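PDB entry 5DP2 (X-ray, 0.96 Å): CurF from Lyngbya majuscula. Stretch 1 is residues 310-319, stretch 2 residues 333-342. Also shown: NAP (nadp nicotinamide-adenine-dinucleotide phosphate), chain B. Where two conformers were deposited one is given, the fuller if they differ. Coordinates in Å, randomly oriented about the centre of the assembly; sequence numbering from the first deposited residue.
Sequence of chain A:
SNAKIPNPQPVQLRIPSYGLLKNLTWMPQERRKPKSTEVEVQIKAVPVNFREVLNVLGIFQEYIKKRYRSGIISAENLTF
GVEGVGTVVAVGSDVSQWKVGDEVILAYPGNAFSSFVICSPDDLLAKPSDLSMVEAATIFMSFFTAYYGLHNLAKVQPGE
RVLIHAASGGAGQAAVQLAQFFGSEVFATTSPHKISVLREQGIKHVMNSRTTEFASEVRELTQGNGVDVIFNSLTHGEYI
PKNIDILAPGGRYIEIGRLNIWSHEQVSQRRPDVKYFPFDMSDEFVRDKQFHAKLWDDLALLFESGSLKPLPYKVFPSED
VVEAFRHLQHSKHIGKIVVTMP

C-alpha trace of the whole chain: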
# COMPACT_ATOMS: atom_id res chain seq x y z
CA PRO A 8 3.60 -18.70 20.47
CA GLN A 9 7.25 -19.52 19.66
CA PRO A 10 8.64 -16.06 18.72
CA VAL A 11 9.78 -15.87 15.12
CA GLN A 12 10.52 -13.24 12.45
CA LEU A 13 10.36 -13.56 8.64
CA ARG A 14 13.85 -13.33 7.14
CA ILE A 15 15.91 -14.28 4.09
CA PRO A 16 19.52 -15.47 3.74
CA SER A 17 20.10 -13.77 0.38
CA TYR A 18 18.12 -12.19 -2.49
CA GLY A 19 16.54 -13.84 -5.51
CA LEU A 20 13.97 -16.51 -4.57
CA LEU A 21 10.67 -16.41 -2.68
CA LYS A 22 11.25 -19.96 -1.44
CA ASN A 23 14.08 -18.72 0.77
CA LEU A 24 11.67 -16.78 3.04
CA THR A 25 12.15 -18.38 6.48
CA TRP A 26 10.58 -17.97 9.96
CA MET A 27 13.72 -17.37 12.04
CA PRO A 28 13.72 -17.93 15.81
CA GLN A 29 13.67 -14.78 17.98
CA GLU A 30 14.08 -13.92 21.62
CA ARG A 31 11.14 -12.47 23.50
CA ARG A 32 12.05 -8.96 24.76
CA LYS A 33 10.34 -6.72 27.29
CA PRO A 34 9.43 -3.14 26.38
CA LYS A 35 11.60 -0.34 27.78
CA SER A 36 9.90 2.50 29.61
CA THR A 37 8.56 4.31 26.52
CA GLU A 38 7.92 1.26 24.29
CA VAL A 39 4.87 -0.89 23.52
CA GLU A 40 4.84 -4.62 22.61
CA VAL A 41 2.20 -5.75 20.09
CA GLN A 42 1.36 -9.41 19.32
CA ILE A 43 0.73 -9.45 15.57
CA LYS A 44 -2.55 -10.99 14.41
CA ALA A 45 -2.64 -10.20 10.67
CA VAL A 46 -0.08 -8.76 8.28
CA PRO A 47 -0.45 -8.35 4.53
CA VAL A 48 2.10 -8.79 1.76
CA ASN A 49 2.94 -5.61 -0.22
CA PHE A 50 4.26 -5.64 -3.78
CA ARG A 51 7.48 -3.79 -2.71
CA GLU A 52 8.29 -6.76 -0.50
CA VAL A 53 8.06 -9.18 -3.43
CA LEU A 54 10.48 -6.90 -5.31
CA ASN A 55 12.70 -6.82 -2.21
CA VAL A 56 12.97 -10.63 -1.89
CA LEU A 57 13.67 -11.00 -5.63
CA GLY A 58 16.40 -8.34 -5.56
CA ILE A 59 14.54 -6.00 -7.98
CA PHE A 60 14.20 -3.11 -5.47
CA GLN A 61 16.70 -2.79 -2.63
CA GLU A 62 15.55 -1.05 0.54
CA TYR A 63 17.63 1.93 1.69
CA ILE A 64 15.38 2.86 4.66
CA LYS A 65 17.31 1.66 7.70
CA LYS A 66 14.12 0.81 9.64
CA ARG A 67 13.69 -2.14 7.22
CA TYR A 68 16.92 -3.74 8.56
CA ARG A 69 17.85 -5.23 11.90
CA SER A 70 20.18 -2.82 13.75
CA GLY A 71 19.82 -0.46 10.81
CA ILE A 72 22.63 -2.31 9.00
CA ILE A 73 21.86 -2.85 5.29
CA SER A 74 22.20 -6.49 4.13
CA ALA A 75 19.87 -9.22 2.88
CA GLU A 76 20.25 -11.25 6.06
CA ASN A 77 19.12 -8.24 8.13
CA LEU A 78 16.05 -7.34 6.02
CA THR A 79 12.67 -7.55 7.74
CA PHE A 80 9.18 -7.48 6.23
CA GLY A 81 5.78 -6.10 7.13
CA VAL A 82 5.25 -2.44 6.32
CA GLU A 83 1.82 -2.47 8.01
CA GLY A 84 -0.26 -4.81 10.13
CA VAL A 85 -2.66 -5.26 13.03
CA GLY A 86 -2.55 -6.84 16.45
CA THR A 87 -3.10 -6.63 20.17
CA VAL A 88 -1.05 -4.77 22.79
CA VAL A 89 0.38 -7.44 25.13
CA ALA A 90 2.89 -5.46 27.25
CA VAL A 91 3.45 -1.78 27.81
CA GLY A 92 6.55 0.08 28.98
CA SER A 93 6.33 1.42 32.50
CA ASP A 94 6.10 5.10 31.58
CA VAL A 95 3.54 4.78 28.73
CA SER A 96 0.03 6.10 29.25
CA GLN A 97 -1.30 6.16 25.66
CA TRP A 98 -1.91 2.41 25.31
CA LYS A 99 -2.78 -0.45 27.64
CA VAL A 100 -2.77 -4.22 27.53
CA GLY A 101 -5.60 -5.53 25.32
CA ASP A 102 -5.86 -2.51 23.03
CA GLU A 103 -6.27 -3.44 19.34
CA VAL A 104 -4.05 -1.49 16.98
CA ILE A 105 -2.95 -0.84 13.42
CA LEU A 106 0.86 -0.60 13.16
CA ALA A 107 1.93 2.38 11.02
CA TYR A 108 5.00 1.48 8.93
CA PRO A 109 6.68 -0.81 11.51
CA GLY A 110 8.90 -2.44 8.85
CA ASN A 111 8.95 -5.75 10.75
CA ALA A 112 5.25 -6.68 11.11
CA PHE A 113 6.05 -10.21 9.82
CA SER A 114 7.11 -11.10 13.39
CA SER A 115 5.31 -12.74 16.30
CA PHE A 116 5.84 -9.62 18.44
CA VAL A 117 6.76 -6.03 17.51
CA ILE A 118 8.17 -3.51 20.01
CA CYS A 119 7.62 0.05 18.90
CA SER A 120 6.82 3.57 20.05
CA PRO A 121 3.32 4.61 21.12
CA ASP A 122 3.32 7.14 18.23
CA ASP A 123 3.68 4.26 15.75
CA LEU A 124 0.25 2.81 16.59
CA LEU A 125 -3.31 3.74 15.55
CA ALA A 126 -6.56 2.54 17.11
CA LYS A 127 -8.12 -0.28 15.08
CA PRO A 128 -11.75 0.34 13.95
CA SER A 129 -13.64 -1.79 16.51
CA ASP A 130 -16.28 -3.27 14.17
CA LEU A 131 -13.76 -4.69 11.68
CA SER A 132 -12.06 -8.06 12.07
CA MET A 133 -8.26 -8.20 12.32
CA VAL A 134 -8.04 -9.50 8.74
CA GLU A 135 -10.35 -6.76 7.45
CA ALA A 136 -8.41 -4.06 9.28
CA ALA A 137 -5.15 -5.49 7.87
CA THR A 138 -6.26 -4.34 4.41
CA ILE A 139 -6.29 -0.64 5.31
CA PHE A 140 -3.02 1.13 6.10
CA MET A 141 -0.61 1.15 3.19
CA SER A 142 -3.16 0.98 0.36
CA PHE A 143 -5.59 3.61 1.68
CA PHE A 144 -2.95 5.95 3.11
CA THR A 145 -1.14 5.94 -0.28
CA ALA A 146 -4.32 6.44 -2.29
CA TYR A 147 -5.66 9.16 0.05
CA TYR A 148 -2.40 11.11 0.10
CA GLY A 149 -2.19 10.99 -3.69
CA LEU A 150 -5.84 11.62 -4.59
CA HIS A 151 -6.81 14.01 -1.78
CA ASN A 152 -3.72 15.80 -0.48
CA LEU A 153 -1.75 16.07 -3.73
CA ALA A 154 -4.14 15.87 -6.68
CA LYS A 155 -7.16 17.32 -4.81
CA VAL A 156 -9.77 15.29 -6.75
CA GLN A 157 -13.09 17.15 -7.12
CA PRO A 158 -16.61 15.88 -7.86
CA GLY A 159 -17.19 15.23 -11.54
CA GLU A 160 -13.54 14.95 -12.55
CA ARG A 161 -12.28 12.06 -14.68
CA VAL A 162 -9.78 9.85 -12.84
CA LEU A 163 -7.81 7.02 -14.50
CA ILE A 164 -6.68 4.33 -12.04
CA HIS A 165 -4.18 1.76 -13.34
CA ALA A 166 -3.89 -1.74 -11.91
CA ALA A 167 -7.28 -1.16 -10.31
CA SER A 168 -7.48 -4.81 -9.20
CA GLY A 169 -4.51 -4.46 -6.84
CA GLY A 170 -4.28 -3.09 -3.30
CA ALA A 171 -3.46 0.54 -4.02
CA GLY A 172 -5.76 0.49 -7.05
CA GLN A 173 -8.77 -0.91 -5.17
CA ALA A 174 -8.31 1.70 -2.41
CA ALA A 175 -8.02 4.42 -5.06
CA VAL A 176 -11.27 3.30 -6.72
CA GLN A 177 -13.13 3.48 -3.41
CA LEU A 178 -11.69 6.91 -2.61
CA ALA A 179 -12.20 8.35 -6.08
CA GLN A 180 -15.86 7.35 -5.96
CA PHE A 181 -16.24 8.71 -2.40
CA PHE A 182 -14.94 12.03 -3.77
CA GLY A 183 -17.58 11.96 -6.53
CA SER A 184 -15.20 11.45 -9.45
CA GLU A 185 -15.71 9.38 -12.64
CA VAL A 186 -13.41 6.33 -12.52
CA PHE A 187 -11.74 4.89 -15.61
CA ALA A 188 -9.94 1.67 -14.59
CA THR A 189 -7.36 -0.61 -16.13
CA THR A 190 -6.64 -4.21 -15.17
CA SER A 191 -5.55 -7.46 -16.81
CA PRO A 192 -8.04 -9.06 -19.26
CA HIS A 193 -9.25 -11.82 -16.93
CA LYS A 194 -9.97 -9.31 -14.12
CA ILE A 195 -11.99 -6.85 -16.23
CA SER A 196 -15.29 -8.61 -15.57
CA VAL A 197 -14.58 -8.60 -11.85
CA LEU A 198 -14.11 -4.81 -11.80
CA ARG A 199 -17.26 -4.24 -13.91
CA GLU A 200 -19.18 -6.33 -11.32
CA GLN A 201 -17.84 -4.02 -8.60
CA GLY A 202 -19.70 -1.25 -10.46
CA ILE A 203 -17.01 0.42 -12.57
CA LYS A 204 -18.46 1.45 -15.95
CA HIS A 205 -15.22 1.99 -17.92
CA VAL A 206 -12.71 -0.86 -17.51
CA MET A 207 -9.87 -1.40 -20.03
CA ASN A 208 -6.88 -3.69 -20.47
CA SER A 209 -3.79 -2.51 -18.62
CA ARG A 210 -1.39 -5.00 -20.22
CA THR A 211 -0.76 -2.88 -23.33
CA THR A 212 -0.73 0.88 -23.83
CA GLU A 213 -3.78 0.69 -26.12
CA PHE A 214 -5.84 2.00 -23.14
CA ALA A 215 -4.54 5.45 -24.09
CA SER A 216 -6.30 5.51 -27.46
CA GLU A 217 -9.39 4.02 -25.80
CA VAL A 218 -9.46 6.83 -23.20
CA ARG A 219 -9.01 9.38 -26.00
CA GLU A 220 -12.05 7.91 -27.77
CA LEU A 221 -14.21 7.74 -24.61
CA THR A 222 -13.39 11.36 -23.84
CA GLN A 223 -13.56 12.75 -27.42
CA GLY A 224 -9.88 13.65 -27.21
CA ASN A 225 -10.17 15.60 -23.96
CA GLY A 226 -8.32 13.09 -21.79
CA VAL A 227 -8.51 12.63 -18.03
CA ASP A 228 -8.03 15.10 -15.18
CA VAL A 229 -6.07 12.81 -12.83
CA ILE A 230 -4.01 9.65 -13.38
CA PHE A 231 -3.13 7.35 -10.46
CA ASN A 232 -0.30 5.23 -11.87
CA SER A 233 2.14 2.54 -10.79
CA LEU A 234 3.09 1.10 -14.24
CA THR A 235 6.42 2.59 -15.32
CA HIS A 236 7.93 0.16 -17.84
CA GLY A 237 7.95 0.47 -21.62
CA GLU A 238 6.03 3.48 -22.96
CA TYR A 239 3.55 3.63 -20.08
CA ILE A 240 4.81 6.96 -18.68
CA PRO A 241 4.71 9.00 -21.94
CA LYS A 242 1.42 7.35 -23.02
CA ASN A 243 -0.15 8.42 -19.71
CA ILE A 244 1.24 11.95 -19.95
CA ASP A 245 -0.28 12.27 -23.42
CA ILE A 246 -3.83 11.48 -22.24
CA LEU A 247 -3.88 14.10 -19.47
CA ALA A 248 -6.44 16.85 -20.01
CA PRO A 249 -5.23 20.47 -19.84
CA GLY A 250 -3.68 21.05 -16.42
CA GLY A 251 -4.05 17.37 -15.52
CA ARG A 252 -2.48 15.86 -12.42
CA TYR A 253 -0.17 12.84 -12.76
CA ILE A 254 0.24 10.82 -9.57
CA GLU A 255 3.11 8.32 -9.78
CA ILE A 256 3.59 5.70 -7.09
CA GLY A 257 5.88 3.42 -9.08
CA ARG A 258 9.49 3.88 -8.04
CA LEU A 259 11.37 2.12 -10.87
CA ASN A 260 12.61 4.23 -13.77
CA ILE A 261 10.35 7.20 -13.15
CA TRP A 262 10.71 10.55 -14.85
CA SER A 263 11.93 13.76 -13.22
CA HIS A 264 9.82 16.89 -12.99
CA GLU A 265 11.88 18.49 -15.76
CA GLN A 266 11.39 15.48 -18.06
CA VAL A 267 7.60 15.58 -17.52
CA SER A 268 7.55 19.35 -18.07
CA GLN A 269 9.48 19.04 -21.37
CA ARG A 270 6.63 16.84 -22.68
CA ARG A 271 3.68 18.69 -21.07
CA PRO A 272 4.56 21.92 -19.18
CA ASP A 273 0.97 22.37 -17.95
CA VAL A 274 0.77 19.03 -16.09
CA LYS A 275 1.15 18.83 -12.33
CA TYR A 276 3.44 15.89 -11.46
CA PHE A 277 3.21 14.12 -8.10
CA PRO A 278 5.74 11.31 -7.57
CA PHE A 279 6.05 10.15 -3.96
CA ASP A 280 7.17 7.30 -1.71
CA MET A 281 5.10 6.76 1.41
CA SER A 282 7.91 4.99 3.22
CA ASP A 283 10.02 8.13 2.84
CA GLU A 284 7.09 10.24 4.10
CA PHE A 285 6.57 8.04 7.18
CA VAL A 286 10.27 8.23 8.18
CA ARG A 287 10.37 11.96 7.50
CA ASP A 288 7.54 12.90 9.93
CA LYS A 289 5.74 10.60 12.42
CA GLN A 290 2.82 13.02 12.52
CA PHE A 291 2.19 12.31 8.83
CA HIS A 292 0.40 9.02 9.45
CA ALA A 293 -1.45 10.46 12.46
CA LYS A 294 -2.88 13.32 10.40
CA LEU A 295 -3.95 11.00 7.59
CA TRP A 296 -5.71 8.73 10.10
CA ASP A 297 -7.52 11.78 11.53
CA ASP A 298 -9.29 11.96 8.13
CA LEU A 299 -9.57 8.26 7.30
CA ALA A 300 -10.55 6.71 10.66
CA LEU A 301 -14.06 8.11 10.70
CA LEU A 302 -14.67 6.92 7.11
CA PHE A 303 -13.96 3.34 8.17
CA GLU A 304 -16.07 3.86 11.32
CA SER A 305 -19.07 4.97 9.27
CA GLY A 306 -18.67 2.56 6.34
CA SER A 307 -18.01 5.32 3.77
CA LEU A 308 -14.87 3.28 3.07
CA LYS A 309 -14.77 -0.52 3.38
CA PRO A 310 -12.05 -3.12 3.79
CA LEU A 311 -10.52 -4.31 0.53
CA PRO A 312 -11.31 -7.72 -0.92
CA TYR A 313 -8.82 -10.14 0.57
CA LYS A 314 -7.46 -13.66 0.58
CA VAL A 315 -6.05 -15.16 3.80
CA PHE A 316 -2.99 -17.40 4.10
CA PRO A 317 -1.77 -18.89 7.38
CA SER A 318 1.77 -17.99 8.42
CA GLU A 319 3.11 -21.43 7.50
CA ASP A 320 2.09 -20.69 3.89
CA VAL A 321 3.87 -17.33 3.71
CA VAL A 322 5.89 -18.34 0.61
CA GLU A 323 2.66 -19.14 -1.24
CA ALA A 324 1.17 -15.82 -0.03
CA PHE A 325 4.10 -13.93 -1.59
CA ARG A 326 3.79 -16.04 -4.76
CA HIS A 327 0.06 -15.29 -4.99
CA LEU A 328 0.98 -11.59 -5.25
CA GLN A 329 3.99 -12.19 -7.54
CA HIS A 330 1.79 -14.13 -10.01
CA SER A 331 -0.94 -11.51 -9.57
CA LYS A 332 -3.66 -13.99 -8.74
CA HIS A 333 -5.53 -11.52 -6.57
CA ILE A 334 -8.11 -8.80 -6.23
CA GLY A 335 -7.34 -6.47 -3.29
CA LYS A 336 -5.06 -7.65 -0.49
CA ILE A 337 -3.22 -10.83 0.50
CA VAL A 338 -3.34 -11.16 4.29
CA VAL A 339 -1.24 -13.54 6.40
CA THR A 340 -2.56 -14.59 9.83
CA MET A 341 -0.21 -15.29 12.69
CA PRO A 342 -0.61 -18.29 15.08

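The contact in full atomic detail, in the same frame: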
# COMPACT_ATOMS: atom_id res chain seq x y z
N PRO A 310 -13.22 -2.29 4.02
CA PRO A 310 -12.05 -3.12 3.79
C PRO A 310 -11.95 -3.54 2.34
O PRO A 310 -12.97 -3.71 1.63
CB PRO A 310 -12.28 -4.34 4.68
CG PRO A 310 -13.28 -3.93 5.67
CD PRO A 310 -14.09 -2.83 5.08
N LEU A 311 -10.72 -3.75 1.88
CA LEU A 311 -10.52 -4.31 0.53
C LEU A 311 -10.95 -5.75 0.48
O LEU A 311 -10.92 -6.45 1.50
CB LEU A 311 -9.05 -4.21 0.14
CG LEU A 311 -8.43 -2.83 0.17
CD1 LEU A 311 -7.00 -2.91 -0.35
CD2 LEU A 311 -9.28 -1.81 -0.60
N PRO A 312 -11.27 -6.26 -0.72
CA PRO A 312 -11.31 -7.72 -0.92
C PRO A 312 -9.99 -8.32 -0.46
O PRO A 312 -8.94 -7.68 -0.63
CB PRO A 312 -11.51 -7.88 -2.44
CG PRO A 312 -12.12 -6.58 -2.86
CD PRO A 312 -11.45 -5.56 -2.00
N TYR A 313 -10.05 -9.52 0.07
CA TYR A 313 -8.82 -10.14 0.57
C TYR A 313 -8.86 -11.65 0.41
O TYR A 313 -9.90 -12.27 0.25
CB TYR A 313 -8.55 -9.76 2.04
CG TYR A 313 -9.61 -10.23 3.02
CD1 TYR A 313 -9.64 -11.56 3.47
CD2 TYR A 313 -10.62 -9.37 3.45
CE1 TYR A 313 -10.63 -12.00 4.34
CE2 TYR A 313 -11.60 -9.79 4.34
CZ TYR A 313 -11.60 -11.11 4.78
OH TYR A 313 -12.59 -11.54 5.64
N LYS A 314 -7.66 -12.23 0.50
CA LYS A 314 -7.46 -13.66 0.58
C LYS A 314 -6.48 -13.93 1.73
O LYS A 314 -5.42 -13.29 1.80
CB LYS A 314 -6.91 -14.24 -0.72
CG LYS A 314 -6.77 -15.76 -0.62
CD LYS A 314 -6.34 -16.41 -1.92
CE LYS A 314 -6.05 -17.87 -1.73
NZ LYS A 314 -7.30 -18.65 -1.57
N VAL A 315 -6.86 -14.85 2.62
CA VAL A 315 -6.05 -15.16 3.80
C VAL A 315 -5.16 -16.38 3.54
O VAL A 315 -5.59 -17.39 2.95
CB VAL A 315 -6.94 -15.43 5.02
CG1 VAL A 315 -6.15 -15.95 6.22
CG2 VAL A 315 -7.70 -14.20 5.41
N PHE A 316 -3.91 -16.29 4.01
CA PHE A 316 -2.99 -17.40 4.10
C PHE A 316 -2.52 -17.53 5.53
O PHE A 316 -2.19 -16.51 6.16
CB PHE A 316 -1.74 -17.15 3.22
CG PHE A 316 -2.01 -17.19 1.74
CD1 PHE A 316 -2.60 -16.13 1.09
CD2 PHE A 316 -1.63 -18.28 0.98
CE1 PHE A 316 -2.85 -16.17 -0.28
CE2 PHE A 316 -1.89 -18.33 -0.39
CZ PHE A 316 -2.50 -17.27 -1.01
N PRO A 317 -2.41 -18.74 6.07
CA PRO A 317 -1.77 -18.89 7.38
C PRO A 317 -0.27 -18.63 7.26
O PRO A 317 0.33 -18.78 6.21
CB PRO A 317 -2.07 -20.35 7.72
CG PRO A 317 -2.08 -21.03 6.38
CD PRO A 317 -2.75 -20.04 5.46
N SER A 318 0.36 -18.30 8.40
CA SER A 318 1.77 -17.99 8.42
C SER A 318 2.66 -19.09 7.86
O SER A 318 3.69 -18.79 7.23
CB SER A 318 2.23 -17.66 9.84
OG SER A 318 2.00 -18.76 10.72
N GLU A 319 2.29 -20.36 8.05
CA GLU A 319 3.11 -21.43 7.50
C GLU A 319 3.14 -21.44 5.98
O GLU A 319 4.06 -22.02 5.40
CB GLU A 319 2.70 -22.80 8.05
CG GLU A 319 1.31 -23.31 7.66
CD GLU A 319 0.16 -22.93 8.59
OE1 GLU A 319 0.31 -21.98 9.40
OE2 GLU A 319 -0.90 -23.59 8.50
N HIS A 333 -4.67 -12.13 -7.59
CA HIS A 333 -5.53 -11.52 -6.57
C HIS A 333 -6.41 -10.38 -7.07
O HIS A 333 -6.21 -9.78 -8.10
CB HIS A 333 -4.62 -10.97 -5.47
CG HIS A 333 -3.77 -9.85 -5.94
ND1 HIS A 333 -2.98 -9.93 -7.08
CD2 HIS A 333 -3.65 -8.58 -5.47
CE1 HIS A 333 -2.41 -8.76 -7.26
NE2 HIS A 333 -2.79 -7.92 -6.30
N ILE A 334 -7.41 -10.08 -6.23
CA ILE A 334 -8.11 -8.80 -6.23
C ILE A 334 -7.97 -8.25 -4.80
O ILE A 334 -8.37 -8.94 -3.85
CB ILE A 334 -9.61 -8.93 -6.56
CG1 ILE A 334 -9.84 -9.65 -7.89
CG2 ILE A 334 -10.30 -7.57 -6.47
CD1 ILE A 334 -9.49 -8.82 -9.08
N GLY A 335 -7.43 -7.05 -4.64
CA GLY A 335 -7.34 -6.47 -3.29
C GLY A 335 -6.05 -6.85 -2.58
O GLY A 335 -4.95 -6.58 -3.11
N LYS A 336 -6.17 -7.44 -1.40
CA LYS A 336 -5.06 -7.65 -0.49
C LYS A 336 -4.83 -9.15 -0.20
O LYS A 336 -5.79 -9.92 -0.10
CB LYS A 336 -5.31 -6.89 0.84
CG LYS A 336 -4.05 -6.42 1.59
CD LYS A 336 -3.44 -5.16 0.97
CE LYS A 336 -2.14 -4.73 1.67
NZ LYS A 336 -1.59 -3.45 1.12
N ILE A 337 -3.56 -9.51 0.01
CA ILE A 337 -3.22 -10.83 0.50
C ILE A 337 -2.79 -10.67 1.95
O ILE A 337 -1.87 -9.89 2.24
CB ILE A 337 -2.15 -11.43 -0.40
CG1 ILE A 337 -2.70 -11.53 -1.83
CG2 ILE A 337 -1.72 -12.79 0.15
CD1 ILE A 337 -1.61 -11.55 -2.87
N VAL A 338 -3.52 -11.34 2.83
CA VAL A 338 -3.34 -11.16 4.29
C VAL A 338 -2.87 -12.46 4.90
O VAL A 338 -3.46 -13.51 4.69
CB VAL A 338 -4.66 -10.70 4.96
CG1 VAL A 338 -4.50 -10.56 6.46
CG2 VAL A 338 -5.15 -9.38 4.35
N VAL A 339 -1.79 -12.37 5.71
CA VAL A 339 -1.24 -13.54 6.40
C VAL A 339 -1.65 -13.46 7.88
O VAL A 339 -1.47 -12.43 8.54
CB VAL A 339 0.30 -13.58 6.25
CG1 VAL A 339 0.91 -14.72 7.04
CG2 VAL A 339 0.65 -13.69 4.76
N THR A 340 -2.21 -14.54 8.42
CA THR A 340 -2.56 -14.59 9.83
C THR A 340 -1.42 -15.21 10.62
O THR A 340 -0.77 -16.17 10.19
CB THR A 340 -3.86 -15.35 10.07
OG1 THR A 340 -3.79 -16.64 9.46
CG2 THR A 340 -5.04 -14.58 9.51
N MET A 341 -1.22 -14.69 11.82
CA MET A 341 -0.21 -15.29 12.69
C MET A 341 -0.82 -16.36 13.64
O MET A 341 -2.02 -16.30 13.93
CB MET A 341 0.53 -14.19 13.41
CG MET A 341 1.30 -13.30 12.44
SD MET A 341 2.66 -14.16 11.60
CE MET A 341 3.87 -14.20 12.92
N PRO A 342 -0.04 -17.36 14.10
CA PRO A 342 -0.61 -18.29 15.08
C PRO A 342 -1.14 -17.61 16.35
O PRO A 342 -0.56 -16.62 16.81
CB PRO A 342 0.59 -19.16 15.48
CG PRO A 342 1.59 -19.01 14.39
CD PRO A 342 1.36 -17.69 13.75
PA NAP B . -0.80 -4.62 -6.19
O1A NAP B . -1.77 -5.42 -5.39
O2A NAP B . -1.29 -3.43 -6.93
O5B NAP B . -0.05 -5.63 -7.17
C5B NAP B . 0.70 -5.16 -8.30
C4B NAP B . -0.19 -4.72 -9.45
O4B NAP B . 0.64 -4.45 -10.56
C3B NAP B . -1.21 -5.73 -9.86
O3B NAP B . -2.51 -5.18 -9.61
C2B NAP B . -0.97 -5.97 -11.36
O2B NAP B . -2.08 -5.93 -12.22
C1B NAP B . -0.10 -4.80 -11.75
N9A NAP B . 0.91 -5.10 -12.76
C8A NAP B . 2.17 -5.63 -12.54
N7A NAP B . 2.83 -5.78 -13.71
C5A NAP B . 2.01 -5.33 -14.67
C6A NAP B . 2.10 -5.20 -16.09
N6A NAP B . 3.22 -5.58 -16.73
N1A NAP B . 1.06 -4.69 -16.74
C2A NAP B . -0.03 -4.32 -16.07
N3A NAP B . -0.23 -4.39 -14.75
C4A NAP B . 0.78 -4.91 -14.07
O3 NAP B . 0.42 -4.15 -5.25
PN NAP B . 0.48 -2.97 -4.17
O1N NAP B . 1.28 -3.46 -3.03
O2N NAP B . -0.89 -2.41 -3.92
O5D NAP B . 1.37 -1.92 -4.93
C5D NAP B . 0.84 -1.29 -6.12
C4D NAP B . 1.99 -0.62 -6.91
O4D NAP B . 2.27 0.61 -6.29
C3D NAP B . 3.31 -1.39 -6.90
O3D NAP B . 4.02 -1.07 -8.10
C2D NAP B . 4.01 -0.87 -5.67
O2D NAP B . 5.43 -1.02 -5.79
C1D NAP B . 3.57 0.57 -5.66
N1N NAP B . 3.36 1.28 -4.38
C2N NAP B . 3.99 2.46 -4.16
C3N NAP B . 3.83 3.19 -2.98
C7N NAP B . 4.55 4.48 -2.80
O7N NAP B . 4.51 4.93 -1.67
N7N NAP B . 5.17 5.05 -3.86
C4N NAP B . 2.98 2.68 -1.99
C5N NAP B . 2.34 1.47 -2.24
C6N NAP B . 2.53 0.78 -3.44
P2B NAP B . -3.16 -7.09 -12.35
O1X NAP B . -3.93 -7.12 -11.03
O2X NAP B . -4.00 -6.64 -13.51
O3X NAP B . -2.40 -8.37 -12.59

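Gly335 sits where no side chain would fit. Its phi and psi are 89° and -124°, and a CB placed ideally on it would lie 2.0 Å from Pro312 O, a clash. The same CB would also be jammed against the carbonyl oxygen of Ile334, so the backbone angles alone call for glycine. With only hydrogens on the alpha carbon, Gly335 CA approaches Pro312 O to 3.3 Å in a CA-H...O contact.

Pro312 O also accepts the first hydrogen bond of a parallel pairing, from Lys336 N at 2.9 Å. Strands 313-317 and 336-340 then run side by side, with their axes 31° apart. Lys314 bonds through both its backbone groups: Lys314 N donates to Lys336 O at 3.0 Å, and Lys314 O accepts from Val338 N at 2.9 Å, nearly straight at 175°. Phe316 repeats the pattern two residues on. Phe316 N donates to Val338 O at 2.9 Å, and Phe316 O accepts from Thr340 N at 3.0 Å. Tyr313 and Val315 use their alpha carbons instead: Tyr313 CA lies 3.1 Å from Lys336 O, and Val315 CA 3.2 Å from Val338 O.

Side chains alternate between the two faces of the sheet. On one face, Tyr313 CB meets Val338 CG2 at 4.1 Å, and Val315 CG1 meets Thr340 CG2 at 3.7 Å. The Tyr313 ring leads away from the second strand. On the other face, Phe316 CD1 packs on Ile337 CG2 at 3.6 Å, with the methyl oblique to the ring.

Past the strand, Ser318 turns into a 3-10 segment. Ser318 CA touches Val339 CG1 at 3.7 Å, and Ser318 OG lies 3.3 Å from Pro342 CD.

His333 serves the cofactor: His333 NE2 donates a hydrogen bond to NAP O1A at 2.8 Å.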